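Local atomic coordinates of DNA endonuclease I-CeuI (Chlamydomonas eugametos, PDB entry 2EX5), a protein that cuts DNA in intron homing, recognising a degenerate 17-19 bp site as a magnesium-dependent homodimer of the LAGLIDADG endonuclease family and leaving a staggered break. Residues L99-F104 with L119-D124; A56-G61 with V94-L99; K18-V23 with S30-D35. The protein carries 1 engineered substitution. One frame throughout, in Å; residues are numbered along the deposited sequence.

Interaction 1: residues L99-F104 with L119-D124; sequences LALEVF and LVLTID. With nucleotides of chain A.
Leu101 and Leu121 bring helix segment 99-104 and strand segment 119-123 together with CA atoms 8.0 Å apart, the two axes passing 10.1 Å from each other and running nearly the same way, at 14°. This is the alpha/beta layering of the LAGLIDADG fold in small: a helix lies along a strand of the DNA-binding sheet, and alternate residues of the strand face it. Leu121 and Ile123 point toward the helix, while Thr122, between them, points away.

Leu121 works as a fork. With CG anti to the backbone N (chi1 156°), it offers both methyls to the helix: CD1 lies 3.5 Å from CD1 of Leu101, and CD2 rests 3.7 Å from CB of Ala100 while also nearing Leu101 CD1. The small alanine is consistent with the leucine's close approach to the helix backbone, where Leu121 CD2 lies 3.3 Å from Leu97 O. One turn further along, Phe104 takes over from Ala100. Ile123 reaches it with the end of its longer branch, and CD1 touches the root of the aromatic ring obliquely, 3.8 Å from Phe104 CD1 and about as far from CG and CB. All five touching residues are buried and the contact is wholly apolar.

Just past the strand, the carboxylate of Asp124 makes a close approach to an adenine of the DNA, its OD2 3.7 Å from C8 of DA6 of chain A.

Around this layer, strand 118-123 is hydrogen-bonded to strand 79-90 on one side and to strand 108-111 on the other. Ile123 also meets Leu129 and Val133 of helix 126-141, and Phe104 turns its ring to Phe136 edge-to-face. Helix 49-62 reaches Ala100 through Leu55, and helix 29-40 covers Leu101 with Leu36.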
# COMPACT_ATOMS: atom_id res chain seq x y z
N LEU C 99 -0.61 0.05 -15.51
CA LEU C 99 -1.47 1.24 -15.47
C LEU C 99 -0.68 2.52 -15.19
O LEU C 99 -0.79 3.48 -15.98
CB LEU C 99 -2.59 1.07 -14.46
CG LEU C 99 -4.00 1.62 -14.48
CD1 LEU C 99 -4.38 2.06 -13.05
CD2 LEU C 99 -4.32 2.72 -15.63
N ALA C 100 0.14 2.59 -14.10
CA ALA C 100 0.99 3.81 -13.92
C ALA C 100 1.82 4.23 -15.15
O ALA C 100 1.85 5.40 -15.54
CB ALA C 100 1.94 3.62 -12.73
N LEU C 101 2.54 3.26 -15.73
CA LEU C 101 3.35 3.45 -16.98
C LEU C 101 2.49 4.08 -18.07
O LEU C 101 2.80 5.12 -18.70
CB LEU C 101 3.81 2.06 -17.39
CG LEU C 101 5.25 1.70 -17.76
CD1 LEU C 101 6.35 2.36 -16.84
CD2 LEU C 101 5.42 0.20 -17.85
N GLU C 102 1.32 3.45 -18.23
CA GLU C 102 0.33 3.90 -19.20
C GLU C 102 -0.14 5.33 -18.89
O GLU C 102 -0.14 6.15 -19.79
CB GLU C 102 -0.77 2.83 -19.36
CG GLU C 102 -1.67 3.10 -20.49
CD GLU C 102 -1.30 2.42 -21.77
OE1 GLU C 102 -0.90 3.13 -22.70
OE2 GLU C 102 -1.38 1.22 -21.86
N VAL C 103 -0.43 5.67 -17.62
CA VAL C 103 -0.76 7.07 -17.31
C VAL C 103 0.38 8.07 -17.29
O VAL C 103 0.16 9.24 -17.68
CB VAL C 103 -1.76 7.33 -16.07
CG1 VAL C 103 -1.96 6.18 -15.24
CG2 VAL C 103 -1.47 8.61 -15.33
N PHE C 104 1.58 7.69 -16.83
CA PHE C 104 2.62 8.70 -16.96
C PHE C 104 3.21 8.78 -18.35
O PHE C 104 3.89 9.73 -18.62
CB PHE C 104 3.75 8.58 -15.87
CG PHE C 104 3.25 8.54 -14.45
CD1 PHE C 104 3.32 7.36 -13.73
CD2 PHE C 104 2.69 9.66 -13.84
CE1 PHE C 104 2.88 7.30 -12.39
CE2 PHE C 104 2.24 9.60 -12.46
CZ PHE C 104 2.39 8.40 -11.76
N LEU C 119 8.77 -6.05 -8.19
CA LEU C 119 9.12 -5.19 -9.31
C LEU C 119 9.06 -3.76 -8.83
O LEU C 119 8.36 -3.52 -7.92
CB LEU C 119 8.01 -5.44 -10.38
CG LEU C 119 8.22 -6.41 -11.57
CD1 LEU C 119 9.33 -7.58 -11.43
CD2 LEU C 119 6.91 -6.85 -12.32
N VAL C 120 9.74 -2.79 -9.47
CA VAL C 120 9.76 -1.42 -9.03
C VAL C 120 9.58 -0.67 -10.29
O VAL C 120 10.24 -0.98 -11.26
CB VAL C 120 11.08 -0.99 -8.34
CG1 VAL C 120 11.03 0.48 -7.92
CG2 VAL C 120 11.25 -1.77 -7.13
N LEU C 121 8.71 0.33 -10.30
CA LEU C 121 8.65 1.26 -11.38
C LEU C 121 9.27 2.58 -10.89
O LEU C 121 8.92 3.08 -9.83
CB LEU C 121 7.15 1.38 -11.83
CG LEU C 121 6.60 2.63 -12.56
CD1 LEU C 121 7.42 3.19 -13.57
CD2 LEU C 121 5.34 2.24 -13.19
N THR C 122 10.18 3.13 -11.67
CA THR C 122 10.97 4.37 -11.32
C THR C 122 10.86 5.47 -12.34
O THR C 122 10.94 5.21 -13.55
CB THR C 122 12.52 4.01 -11.13
OG1 THR C 122 12.64 2.90 -10.18
CG2 THR C 122 13.35 5.13 -10.53
N ILE C 123 10.65 6.68 -11.88
CA ILE C 123 10.89 7.86 -12.67
C ILE C 123 11.81 8.78 -11.92
O ILE C 123 11.44 9.30 -10.82
CB ILE C 123 9.54 8.60 -12.93
CG1 ILE C 123 8.60 7.67 -13.83
CG2 ILE C 123 9.86 10.02 -13.50
CD1 ILE C 123 7.08 7.93 -13.85
N ASP C 124 12.98 9.05 -12.51
CA ASP C 124 14.03 9.97 -11.98
C ASP C 124 14.34 11.18 -12.87
O ASP C 124 14.93 12.16 -12.42
CB ASP C 124 15.33 9.18 -11.71
CG ASP C 124 15.92 8.53 -12.97
OD1 ASP C 124 16.30 9.22 -13.92
OD2 ASP C 124 16.10 7.30 -12.95
P DA A 6 17.38 8.44 -19.07
OP1 DA A 6 17.31 8.24 -20.54
OP2 DA A 6 16.16 8.55 -18.23
O5' DA A 6 18.19 7.17 -18.64
C5' DA A 6 19.39 6.78 -19.21
C4' DA A 6 19.90 5.89 -18.11
O4' DA A 6 20.18 6.67 -16.90
C3' DA A 6 18.92 4.80 -17.63
O3' DA A 6 19.43 3.51 -17.99
C2' DA A 6 18.86 4.98 -16.10
C1' DA A 6 20.23 5.63 -15.84
N9 DA A 6 20.47 6.31 -14.53
C8 DA A 6 19.61 7.35 -14.05
N7 DA A 6 19.94 7.89 -12.88
C5 DA A 6 21.18 7.19 -12.63
C6 DA A 6 22.09 7.35 -11.54
N6 DA A 6 21.88 8.24 -10.56
N1 DA A 6 23.17 6.55 -11.54
C2 DA A 6 23.35 5.65 -12.55
N3 DA A 6 22.59 5.42 -13.64
C4 DA A 6 21.49 6.23 -13.60

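Interaction 2: residues A56-G61 with V94-L99; sequences AGFLEG and VKVLYL. With nucleotides of chain B.
The backbone bond from Tyr98 N to Val94 O, at 2.6 Å, closes the helical turn that carries Val96 and Leu97 to the ring of Phe58. It lies within helix 94-104; between the two helices the meeting is made of carbon alone.

Val96 CG1 sits almost exactly above the middle of the Phe58 ring, 3.5 Å from its centroid and 6° off the normal. All six ring carbons therefore lie at nearly the same distance from this one methyl, a textbook CH-pi contact in which the methyl lies over the face. Phe58 holds CG anti to its own backbone N (chi1 -178°), which carries the ring out to the valine, and Val96 sends CG1 back from the opposite direction. Leu97 adds a looser touch at the rim: its CD1 lies near the ring plane, 4.4 Å from CE2 of Phe58.

Phe58 stands within the LAGLIDADG motif, here LAGFLEGEA starting at Leu55. The principle illustrated is that a motif helix serves two ends. Its flank is packed into the subunit through Phe58, while its C-terminal end reaches the cleavage site, where Gly61 and Glu62 bind the first magnesium ion. Gly61 O comes within 3.1 Å of OP2 of DG16 of chain B; the closeness of these two oxygens is consistent with a shared cation, calcium taking the place of magnesium in this crystal.

Phe58 also rests on Val87 and Arg89 of strand 79-90, and Leu97 leans on Leu119 of strand 118-123. Helix 126-141 backs the motif helix at Ala56 and Leu59. From the second subunit, Phe54 packs on Ala56 and Glu60, and Phe144 on Val96, so both helices take part in the dimer interface.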
# COMPACT_ATOMS: atom_id res chain seq x y z
N ALA C 56 -4.48 6.81 -8.05
CA ALA C 56 -4.19 7.78 -6.99
C ALA C 56 -4.19 7.09 -5.64
O ALA C 56 -3.23 7.23 -4.91
CB ALA C 56 -5.12 8.98 -7.00
N GLY C 57 -5.17 6.27 -5.35
CA GLY C 57 -5.26 5.56 -4.06
C GLY C 57 -4.14 4.57 -3.94
O GLY C 57 -3.51 4.37 -2.89
N PHE C 58 -3.81 3.94 -5.05
CA PHE C 58 -2.75 2.93 -5.01
C PHE C 58 -1.37 3.57 -4.63
O PHE C 58 -0.59 2.97 -3.94
CB PHE C 58 -2.67 2.35 -6.40
CG PHE C 58 -1.67 1.30 -6.53
CD1 PHE C 58 -1.93 0.05 -6.02
CD2 PHE C 58 -0.48 1.52 -7.19
CE1 PHE C 58 -1.03 -0.93 -6.19
CE2 PHE C 58 0.44 0.53 -7.30
CZ PHE C 58 0.15 -0.67 -6.78
N LEU C 59 -1.10 4.74 -5.20
CA LEU C 59 0.13 5.43 -5.05
C LEU C 59 0.28 6.03 -3.64
O LEU C 59 1.43 6.12 -3.12
CB LEU C 59 0.20 6.59 -6.06
CG LEU C 59 0.33 6.38 -7.58
CD1 LEU C 59 0.68 7.79 -8.18
CD2 LEU C 59 1.39 5.32 -7.86
N GLU C 60 -0.85 6.49 -3.07
CA GLU C 60 -0.89 6.87 -1.66
C GLU C 60 -0.40 5.71 -0.79
O GLU C 60 0.27 5.92 0.16
CB GLU C 60 -2.29 7.35 -1.24
CG GLU C 60 -2.54 7.61 0.20
CD GLU C 60 -2.11 8.98 0.63
OE1 GLU C 60 -2.28 9.25 1.87
OE2 GLU C 60 -1.56 9.74 -0.25
N GLY C 61 -0.74 4.49 -1.22
CA GLY C 61 -0.33 3.25 -0.64
C GLY C 61 1.08 2.78 -0.89
O GLY C 61 1.70 2.35 0.06
N VAL C 94 1.73 -6.44 -11.13
CA VAL C 94 2.23 -5.72 -12.29
C VAL C 94 1.19 -4.95 -13.10
O VAL C 94 1.43 -3.84 -13.66
CB VAL C 94 3.08 -6.70 -13.18
CG1 VAL C 94 2.17 -7.86 -13.90
CG2 VAL C 94 3.97 -5.94 -14.19
N LYS C 95 -0.02 -5.45 -13.10
CA LYS C 95 -1.10 -4.85 -13.85
C LYS C 95 -1.36 -3.41 -13.49
O LYS C 95 -1.44 -2.55 -14.36
CB LYS C 95 -2.33 -5.72 -13.67
CG LYS C 95 -3.65 -5.06 -14.07
CD LYS C 95 -4.76 -6.09 -14.05
CE LYS C 95 -6.13 -5.38 -14.18
NZ LYS C 95 -5.77 -4.14 -14.76
N VAL C 96 -1.47 -3.11 -12.20
CA VAL C 96 -1.47 -1.69 -11.72
C VAL C 96 -0.16 -0.89 -11.98
O VAL C 96 -0.20 0.30 -12.22
CB VAL C 96 -1.91 -1.67 -10.21
CG1 VAL C 96 -2.30 -0.28 -9.72
CG2 VAL C 96 -3.16 -2.62 -10.03
N LEU C 97 1.00 -1.54 -11.89
CA LEU C 97 2.30 -0.93 -12.34
C LEU C 97 2.26 -0.50 -13.86
O LEU C 97 2.70 0.58 -14.29
CB LEU C 97 3.38 -2.02 -12.12
CG LEU C 97 4.35 -1.75 -10.97
CD1 LEU C 97 3.63 -1.12 -9.78
CD2 LEU C 97 5.25 -2.91 -10.62
N TYR C 98 1.66 -1.40 -14.66
CA TYR C 98 1.40 -1.16 -16.10
C TYR C 98 0.44 0.03 -16.29
O TYR C 98 0.71 0.98 -17.03
CB TYR C 98 0.90 -2.45 -16.78
CG TYR C 98 0.70 -2.26 -18.25
CD1 TYR C 98 1.75 -2.41 -19.12
CD2 TYR C 98 -0.53 -1.86 -18.76
CE1 TYR C 98 1.61 -2.15 -20.49
CE2 TYR C 98 -0.69 -1.63 -20.13
CZ TYR C 98 0.40 -1.80 -20.97
OH TYR C 98 0.30 -1.54 -22.29
N LEU C 99 -0.61 0.05 -15.51
CA LEU C 99 -1.47 1.24 -15.47
C LEU C 99 -0.68 2.52 -15.19
O LEU C 99 -0.79 3.48 -15.98
CB LEU C 99 -2.59 1.07 -14.46
CG LEU C 99 -4.00 1.62 -14.48
CD1 LEU C 99 -4.38 2.06 -13.05
CD2 LEU C 99 -4.32 2.72 -15.63
P DG B 16 4.63 0.19 1.48
OP1 DG B 16 5.63 0.28 2.54
OP2 DG B 16 3.21 0.37 1.89
O5' DG B 16 5.02 1.09 0.19
C5' DG B 16 5.51 2.40 0.07
C4' DG B 16 6.77 2.62 0.97
O4' DG B 16 7.85 1.63 1.04
C3' DG B 16 7.51 3.85 0.64
O3' DG B 16 7.50 4.54 2.00
C2' DG B 16 8.83 3.33 0.04
C1' DG B 16 9.15 2.13 0.91
N9 DG B 16 10.05 1.11 0.24
C8 DG B 16 9.88 0.54 -1.02
N7 DG B 16 10.84 -0.24 -1.40
C5 DG B 16 11.70 -0.24 -0.30
C6 DG B 16 12.90 -0.97 -0.08
O6 DG B 16 13.41 -1.74 -0.93
N1 DG B 16 13.55 -0.68 1.17
C2 DG B 16 12.99 0.24 2.07
N2 DG B 16 13.51 0.51 3.28
N3 DG B 16 11.84 0.80 1.86
C4 DG B 16 11.25 0.56 0.68

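Interaction 3: residues K18-V23 with S30-D35; sequences KINDAV and SKYLID
A chi1 of -172° sets the Tyr32 ring opposite its backbone N, and Asn20 turns CG beside its own N (chi1 -74°), which brings the phenol hydroxyl up to the amide oxygen across two antiparallel helices whose axes pass 9.7 Å apart. Tyr32 OH gives a weak hydrogen bond to Asn20 OD1 at 2.6 Å, amide and ring planes standing 55° apart. Val23 CG1 lies over one ring face, 3.9 Å from the centroid and displaced toward the rim, while Ile19 CG2 meets the ring edge 3.6 Å from CE2 of Tyr32. The other branch of Ile19, through CG1, lies 3.6 Å from CB of Asp35, and a water donates to both Ile19 O and Asp35 OD2. A leucine in place of Tyr32 would probably leave Asn20 OD1 and the backbone N of Ile109 without their hydroxyl partner and strip Val23 of the ring it covers. The pair forms an alpha-alpha hairpin, helices 10-26 and 29-40, pinned to strand 108-111: Ile109 N bonds Tyr32 OH, Ile109 O receives Asn20 ND2, and Arg108 makes a cation-pi contact with the ring. Leu33 of the second helix faces helix 94-104.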
# COMPACT_ATOMS: atom_id res chain seq x y z
N LYS C 18 16.06 -7.79 -21.50
CA LYS C 18 16.20 -7.54 -23.00
C LYS C 18 15.20 -6.42 -23.30
O LYS C 18 15.46 -5.50 -24.08
CB LYS C 18 15.87 -8.79 -23.87
CG LYS C 18 16.71 -10.05 -23.66
CD LYS C 18 16.17 -11.27 -24.48
CE LYS C 18 16.57 -12.63 -23.80
NZ LYS C 18 18.03 -12.77 -23.28
N ILE C 19 14.02 -6.51 -22.67
CA ILE C 19 12.93 -5.56 -22.98
C ILE C 19 13.39 -4.17 -22.58
O ILE C 19 13.15 -3.25 -23.36
CB ILE C 19 11.57 -5.99 -22.25
CG1 ILE C 19 10.87 -7.14 -22.99
CG2 ILE C 19 10.60 -4.85 -22.14
CD1 ILE C 19 9.82 -7.84 -22.18
N ASN C 20 13.99 -3.98 -21.35
CA ASN C 20 14.54 -2.62 -20.95
C ASN C 20 15.69 -2.17 -21.82
O ASN C 20 15.83 -0.97 -22.17
CB ASN C 20 14.97 -2.49 -19.45
CG ASN C 20 13.81 -2.40 -18.52
OD1 ASN C 20 13.00 -1.48 -18.59
ND2 ASN C 20 13.68 -3.41 -17.70
N ASP C 21 16.53 -3.13 -22.17
CA ASP C 21 17.68 -2.87 -23.14
C ASP C 21 17.17 -2.41 -24.50
O ASP C 21 17.67 -1.46 -25.07
CB ASP C 21 18.57 -4.12 -23.35
CG ASP C 21 19.46 -4.46 -22.15
OD1 ASP C 21 20.11 -5.56 -22.15
OD2 ASP C 21 19.46 -3.70 -21.17
N ALA C 22 16.11 -3.07 -25.01
CA ALA C 22 15.39 -2.56 -26.27
C ALA C 22 14.80 -1.12 -26.25
O ALA C 22 15.06 -0.29 -27.18
CB ALA C 22 14.33 -3.71 -26.78
N VAL C 23 13.99 -0.74 -25.21
CA VAL C 23 13.47 0.66 -25.19
C VAL C 23 14.53 1.81 -25.02
O VAL C 23 14.33 3.04 -25.46
CB VAL C 23 12.33 0.83 -24.17
CG1 VAL C 23 12.80 0.64 -22.70
CG2 VAL C 23 11.61 2.14 -24.43
N SER C 30 5.61 2.93 -26.68
CA SER C 30 4.48 2.06 -27.10
C SER C 30 4.91 0.62 -27.27
O SER C 30 4.17 -0.32 -26.96
CB SER C 30 3.93 2.61 -28.43
OG SER C 30 3.31 1.51 -29.18
N LYS C 31 6.08 0.42 -27.82
CA LYS C 31 6.59 -0.92 -27.95
C LYS C 31 7.05 -1.57 -26.63
O LYS C 31 6.85 -2.75 -26.43
CB LYS C 31 7.71 -0.92 -28.99
CG LYS C 31 8.53 -2.17 -29.11
CD LYS C 31 7.80 -3.43 -29.59
CE LYS C 31 8.91 -4.51 -29.83
NZ LYS C 31 8.58 -5.89 -29.44
N TYR C 32 7.69 -0.78 -25.73
CA TYR C 32 7.97 -1.20 -24.32
C TYR C 32 6.67 -1.67 -23.72
O TYR C 32 6.55 -2.74 -23.27
CB TYR C 32 8.47 0.08 -23.58
CG TYR C 32 8.98 -0.15 -22.21
CD1 TYR C 32 8.72 0.79 -21.17
CD2 TYR C 32 9.76 -1.33 -21.93
CE1 TYR C 32 9.20 0.51 -19.85
CE2 TYR C 32 10.24 -1.61 -20.59
CZ TYR C 32 9.97 -0.68 -19.58
OH TYR C 32 10.46 -0.94 -18.31
N LEU C 33 5.62 -0.88 -23.75
CA LEU C 33 4.33 -1.36 -23.26
C LEU C 33 3.84 -2.74 -23.83
O LEU C 33 3.37 -3.62 -23.10
CB LEU C 33 3.35 -0.25 -23.64
CG LEU C 33 3.57 1.11 -22.91
CD1 LEU C 33 2.48 2.15 -23.19
CD2 LEU C 33 3.72 0.91 -21.48
N ILE C 34 3.96 -2.93 -25.15
CA ILE C 34 3.59 -4.14 -25.85
C ILE C 34 4.40 -5.30 -25.37
O ILE C 34 3.86 -6.34 -25.09
CB ILE C 34 3.90 -4.02 -27.39
CG1 ILE C 34 2.80 -3.23 -28.12
CG2 ILE C 34 4.04 -5.48 -28.12
CD1 ILE C 34 3.34 -2.61 -29.54
N ASP C 35 5.69 -5.12 -25.24
CA ASP C 35 6.56 -6.18 -24.69
C ASP C 35 6.21 -6.58 -23.25
O ASP C 35 6.20 -7.75 -22.88
CB ASP C 35 8.03 -5.70 -24.74
CG ASP C 35 8.60 -5.63 -26.17
OD1 ASP C 35 8.03 -6.22 -27.16
OD2 ASP C 35 9.65 -4.96 -26.28
O HOH W 1 11.06 -2.60 -25.36

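How the interactions relate
Helix 94-104 ties the set together: interactions 1 and 2 both use it, one joining it to the sheet and the other to the motif helix, while Leu33 of segment 30-35 packs against it. All three contacts are buried, but at different depths: the centre of interaction 1 is about 8 Å from the centre of the chain, that of interaction 2 about 13 Å and that of interaction 3 about 19 Å. Chemistry follows place. The two inner contacts are purely apolar, aliphatic in the main for 99-104 with 119-124 and methyl-on-ring for 56-61 with 94-99. Further out, the hairpin mixes a buried hydrocarbon face with a phenol-amide bond and a bridging water near partly exposed Asp35.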